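Local coordinates for chitin biosynthesis protein CHS5 (PDB 4IN3), which serves as a component of the exomer cargo adaptor, which exports selected proteins such as the chitin synthase CHS3 from the trans-Golgi network, at residues A[10-14]-A[24-28]. Sequence-based numbering, arbitrary orientation.
Sequences DVLLT and LLTTQ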
ATOM      1  N   ASP A  10      -2.413 -37.783  -5.358  1.00 84.23           N
ATOM      2  CA  ASP A  10      -0.975 -37.757  -5.618  1.00 87.12           C
ATOM      3  C   ASP A  10      -0.589 -36.595  -6.528  1.00 81.29           C
ATOM      4  O   ASP A  10      -1.091 -36.471  -7.645  1.00 83.88           O
ATOM      5  CB  ASP A  10      -0.509 -39.077  -6.238  1.00 95.38           C
ATOM      6  CG  ASP A  10      -0.676 -40.256  -5.298  1.00 97.31           C
ATOM      7  OD1 ASP A  10       0.181 -40.430  -4.405  1.00 89.77           O
ATOM      8  OD2 ASP A  10      -1.657 -41.015  -5.457  1.00105.42           O
ATOM      9  N   VAL A  11       0.307 -35.740  -6.043  1.00 77.13           N
ATOM     10  CA  VAL A  11       0.762 -34.599  -6.831  1.00 83.23           C
ATOM     11  C   VAL A  11       2.280 -34.578  -6.968  1.00 88.76           C
ATOM     12  O   VAL A  11       2.999 -35.034  -6.081  1.00 85.20           O
ATOM     13  CB  VAL A  11       0.329 -33.260  -6.205  1.00 90.91           C
ATOM     14  CG1 VAL A  11       0.924 -32.090  -6.983  1.00104.11           C
ATOM     15  CG2 VAL A  11      -1.186 -33.149  -6.157  1.00 87.27           C
ATOM     16  N   LEU A  12       2.763 -34.054  -8.089  1.00 85.47           N
ATOM     17  CA  LEU A  12       4.184 -33.767  -8.244  1.00 71.95           C
ATOM     18  C   LEU A  12       4.376 -32.254  -8.219  1.00 74.42           C
ATOM     19  O   LEU A  12       3.621 -31.511  -8.850  1.00 84.27           O
ATOM     20  CB  LEU A  12       4.735 -34.349  -9.548  1.00 65.39           C
ATOM     21  CG  LEU A  12       5.553 -35.637  -9.423  1.00 77.85           C
ATOM     22  CD1 LEU A  12       4.669 -36.830  -9.083  1.00 92.59           C
ATOM     23  CD2 LEU A  12       6.347 -35.888 -10.698  1.00 75.58           C
ATOM     24  N   LEU A  13       5.370 -31.791  -7.470  1.00 73.36           N
ATOM     25  CA  LEU A  13       5.651 -30.362  -7.411  1.00 74.54           C
ATOM     26  C   LEU A  13       7.138 -30.094  -7.616  1.00 78.26           C
ATOM     27  O   LEU A  13       7.987 -30.936  -7.303  1.00 75.99           O
ATOM     28  CB  LEU A  13       5.168 -29.757  -6.088  1.00 72.76           C
ATOM     29  CG  LEU A  13       3.663 -29.827  -5.804  1.00 69.41           C
ATOM     30  CD1 LEU A  13       3.319 -31.052  -4.965  1.00 65.14           C
ATOM     31  CD2 LEU A  13       3.171 -28.548  -5.129  1.00 71.67           C
ATOM     32  N   THR A  14       7.446 -28.922  -8.159  1.00 74.50           N
ATOM     33  CA  THR A  14       8.827 -28.528  -8.395  1.00 77.62           C
ATOM     34  C   THR A  14       9.240 -27.454  -7.396  1.00 83.60           C
ATOM     35  O   THR A  14       8.540 -26.452  -7.221  1.00 87.12           O
ATOM     36  CB  THR A  14       9.026 -28.000  -9.828  1.00 69.62           C
ATOM     37  OG1 THR A  14       8.525 -28.959 -10.770  1.00 85.00           O
ATOM     38  CG2 THR A  14      10.503 -27.747 -10.099  1.00 61.23           C
ATOM     39  N   LEU A  24       8.616 -21.963  -2.650  1.00 93.59           N
ATOM     40  CA  LEU A  24       7.487 -21.773  -3.542  1.00 88.41           C
ATOM     41  C   LEU A  24       7.479 -22.983  -4.473  1.00 79.60           C
ATOM     42  O   LEU A  24       8.495 -23.315  -5.099  1.00 73.91           O
ATOM     43  CB  LEU A  24       7.625 -20.474  -4.333  1.00 85.77           C
ATOM     44  CG  LEU A  24       7.652 -19.165  -3.538  1.00 86.60           C
ATOM     45  CD1 LEU A  24       7.725 -17.971  -4.489  1.00 85.59           C
ATOM     46  CD2 LEU A  24       6.447 -19.035  -2.616  1.00 86.76           C
ATOM     47  N   LEU A  25       6.347 -23.670  -4.541  1.00 77.08           N
ATOM     48  CA  LEU A  25       6.276 -24.899  -5.316  1.00 68.84           C
ATOM     49  C   LEU A  25       5.346 -24.698  -6.506  1.00 69.22           C
ATOM     50  O   LEU A  25       4.338 -23.998  -6.404  1.00 61.02           O
ATOM     51  CB  LEU A  25       5.789 -26.053  -4.437  1.00 70.36           C
ATOM     52  CG  LEU A  25       6.458 -26.197  -3.066  1.00 67.90           C
ATOM     53  CD1 LEU A  25       5.734 -27.238  -2.220  1.00 64.20           C
ATOM     54  CD2 LEU A  25       7.933 -26.554  -3.196  1.00 68.92           C
ATOM     55  N   THR A  26       5.689 -25.297  -7.641  1.00 77.62           N
ATOM     56  CA  THR A  26       4.875 -25.157  -8.843  1.00 78.51           C
ATOM     57  C   THR A  26       4.417 -26.506  -9.381  1.00 82.00           C
ATOM     58  O   THR A  26       5.199 -27.456  -9.454  1.00 88.56           O
ATOM     59  CB  THR A  26       5.616 -24.399  -9.962  1.00 73.37           C
ATOM     60  OG1 THR A  26       6.749 -25.162 -10.396  1.00 86.26           O
ATOM     61  CG2 THR A  26       6.078 -23.029  -9.478  1.00 58.59           C
ATOM     62  N   THR A  27       3.142 -26.584  -9.749  1.00 77.25           N
ATOM     63  CA  THR A  27       2.605 -27.773 -10.399  1.00 66.70           C
ATOM     64  C   THR A  27       2.539 -27.557 -11.910  1.00 72.19           C
ATOM     65  O   THR A  27       2.845 -26.469 -12.401  1.00 67.63           O
ATOM     66  CB  THR A  27       1.213 -28.126  -9.858  1.00 64.97           C
ATOM     67  OG1 THR A  27       0.402 -26.946  -9.830  1.00 70.92           O
ATOM     68  CG2 THR A  27       1.320 -28.689  -8.453  1.00 65.77           C
ATOM     69  N   GLN A  28       2.139 -28.591 -12.643  1.00 82.08           N
ATOM     70  CA  GLN A  28       2.042 -28.493 -14.097  1.00 77.58           C
ATOM     71  C   GLN A  28       0.723 -27.861 -14.531  1.00 72.14           C
ATOM     72  O   GLN A  28       0.577 -27.438 -15.678  1.00 73.78           O
ATOM     73  CB  GLN A  28       2.247 -29.861 -14.754  1.00 85.56           C
ATOM     74  CG  GLN A  28       3.714 -30.250 -14.911  1.00104.22           C
ATOM     75  CD  GLN A  28       4.016 -31.631 -14.371  1.00125.55           C
ATOM     76  OE1 GLN A  28       3.186 -32.243 -13.697  1.00130.55           O
ATOM     77  NE2 GLN A  28       5.212 -32.133 -14.663  1.00131.26           N
TER
HETATM   78  O   HOH W   1       2.075 -31.099 -11.139  1.00 48.42           O
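Thr-27 sets its methyl alongside Leu-13, and the two side chains run in the same direction. Thr-27 CG2 lies 3.7 Å from Leu-13 CG. The same methyl, which stands anti to the carbonyl carbon of Thr-27, meets Val-11 CG1, which stands anti to the backbone N of Val-11 (chi1 175°). It also touches the carbonyl oxygen of Leu-12. With chi1 at 48°, Thr-27 OG1 lies between the backbone N and the carbonyl carbon, where it hydrogen-bonds to Asp-29 OD1 and to the backbone N of His-31.

Leu-13 also packs on Leu-25, crossing it at about a right angle. Here Leu-13 CD2 is 3.7 Å from Leu-25 CB. Both leucines are buried, and both also touch the neighbouring strands 32-36 and 49-57.

Strands 9-18 and 22-26 form a beta hairpin at the middle of the antiparallel sheet in this N-terminal domain of CHS5. Thr-14 and Thr-26 are a hydrogen-bonded antiparallel pair. Thr-14 N donates to Thr-26 O at 3.0 Å, from a position tilted 20° out of the carbonyl plane. Thr-26 N donates to Thr-14 O at 3.1 Å, in the carbonyl plane and on a lone pair. Thr-14 O also receives a CA-H contact from Leu-25.

The threonine pair puts its side chains on the sheet face covered by the chain of Protein BCH1. Thr-26 OG1 sits 3.7 Å from Thr-14 CB and hydrogen-bonds to Asn-378 of the BCH1 chain.

Past the Thr-14 and Thr-26 pair, a water links the two backbones. It donates to Leu-12 O at 2.8 Å and to Gln-28 OE1, and accepts from Gln-28 N at 2.9 Å.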